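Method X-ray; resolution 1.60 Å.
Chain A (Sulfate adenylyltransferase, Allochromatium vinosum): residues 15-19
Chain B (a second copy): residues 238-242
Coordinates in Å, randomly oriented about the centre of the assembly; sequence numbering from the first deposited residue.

Chain A, residues 15-19: VYDPE
Chain B, residues 238-242: IPAPV

Two helix starts from two copies of sulfate adenylyltransferase meet here through a small, proline-rich contact. Together the stretches bury 183 Å². No hydrogen bond crosses between them, so the fit rests on shape.

In chain A, V15(A) to D17(A) is loop, with phi/psi of -84/89, -66/-29 and -76/117. The helix starts at P18(A) (-63/-36) and runs on through E19(A) (-65/-45). In chain B, I238(B) (-72/129) and P239(B) (-54/145) are extended. A240(B), P241(B) and V242(B) turn into helix at -48/-43, -68/-28 and -71/-45. A weak hydrogen bond from V242(B) N to P239(B) O, 3.1 Å, closes this first turn.

The register pairs Y16(A) with P241(B), CA to CA 6.3 Å, and D17(A) with P239(B), CA to CA 6.2 Å.

P241(B) is the main bump. Its CA-to-CB bond points toward chain A, its ring is C-gamma endo, and the residue as a whole has 53 Å² covered by the chain A stretch. Its CG lies 3.6 Å from Y16(A) O, 4.1 Å from Y16(A) CB and 4.1 Å from D17(A) N. The ring thus fills a shallow hollow made largely of backbone. P18(A) CD adds a further wall, 3.9 Å from P241(B) CD. The P18(A) ring is C-gamma exo, and its CG meets A240(B) CB at 4.3 Å, a looser apolar touch.

Y16(A) has chi1 -81° (m) and chi2 -81°. Its CB points toward chain B, but the ring leads away, and OH is hydrogen-bonded elsewhere in the structure.

D17(A) is the N-cap residue, chi1 -179° (t), chi2 59°. Its side chain caps a backbone N just past the stretch. OD1 packs 3.3 Å from P239(B) CB, a close van der Waals contact. V15(A), E19(A), I238(B) and V242(B) stay out of reach.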

# COMPACT_ATOMS: atom_id res chain seq x y z
N VAL A 15 14.67 2.83 1.36
CA VAL A 15 15.05 4.15 1.93
C VAL A 15 13.75 4.90 2.34
O VAL A 15 13.19 5.72 1.58
CB VAL A 15 15.87 4.97 0.95
CG1 VAL A 15 16.35 6.31 1.61
CG2 VAL A 15 17.06 4.13 0.52
N TYR A 16 13.32 4.66 3.58
CA TYR A 16 12.10 5.31 4.11
C TYR A 16 12.15 6.85 4.29
O TYR A 16 11.12 7.49 4.21
CB TYR A 16 11.68 4.69 5.43
CG TYR A 16 10.91 3.39 5.30
CD1 TYR A 16 9.54 3.40 5.01
CD2 TYR A 16 11.56 2.16 5.46
CE1 TYR A 16 8.83 2.21 4.85
CE2 TYR A 16 10.84 0.94 5.32
CZ TYR A 16 9.46 1.00 5.06
OH TYR A 16 8.74 -0.15 4.93
N ASP A 17 13.34 7.43 4.55
CA ASP A 17 13.45 8.86 4.73
C ASP A 17 13.37 9.52 3.35
O ASP A 17 14.24 9.25 2.53
CB ASP A 17 14.81 9.18 5.37
CG ASP A 17 14.99 10.67 5.61
OD1 ASP A 17 14.17 11.23 6.35
OD2 ASP A 17 15.95 11.27 5.08
N PRO A 18 12.36 10.35 3.08
CA PRO A 18 12.17 10.90 1.73
C PRO A 18 13.34 11.79 1.27
O PRO A 18 13.69 11.76 0.11
CB PRO A 18 10.89 11.72 1.84
CG PRO A 18 10.14 11.03 2.91
CD PRO A 18 11.12 10.48 3.88
N GLU A 19 13.94 12.55 2.18
CA GLU A 19 15.07 13.40 1.78
C GLU A 19 16.27 12.58 1.32
O GLU A 19 16.88 12.87 0.26
CB GLU A 19 15.44 14.39 2.88
CG GLU A 19 16.66 15.19 2.51
CD GLU A 19 16.67 16.57 3.10
OE1 GLU A 19 16.98 16.68 4.31
OE2 GLU A 19 16.38 17.54 2.36
N ILE B 238 10.07 17.00 10.91
CA ILE B 238 10.34 15.65 11.39
C ILE B 238 10.16 14.70 10.17
O ILE B 238 9.12 14.78 9.52
CB ILE B 238 9.32 15.35 12.51
CG1 ILE B 238 9.13 13.87 12.74
CG2 ILE B 238 7.99 16.00 12.20
CD1 ILE B 238 8.14 13.61 13.78
N PRO B 239 11.13 13.83 9.87
CA PRO B 239 10.94 12.94 8.69
C PRO B 239 9.61 12.17 8.77
O PRO B 239 9.19 11.75 9.87
CB PRO B 239 12.11 11.95 8.78
CG PRO B 239 13.22 12.75 9.50
CD PRO B 239 12.41 13.54 10.55
N ALA B 240 8.98 11.94 7.61
CA ALA B 240 7.78 11.14 7.58
C ALA B 240 7.82 9.79 8.34
O ALA B 240 6.82 9.49 9.03
CB ALA B 240 7.29 10.94 6.11
N PRO B 241 8.88 8.98 8.26
CA PRO B 241 8.82 7.69 8.97
C PRO B 241 8.83 7.83 10.50
O PRO B 241 8.28 6.97 11.18
CB PRO B 241 10.04 6.92 8.48
CG PRO B 241 10.92 7.92 7.81
CD PRO B 241 10.09 9.07 7.40
N VAL B 242 9.44 8.89 11.01
CA VAL B 242 9.43 9.17 12.46
C VAL B 242 8.02 9.61 12.91
O VAL B 242 7.52 9.19 13.97
CB VAL B 242 10.48 10.27 12.82
CG1 VAL B 242 10.36 10.68 14.31
CG2 VAL B 242 11.90 9.80 12.48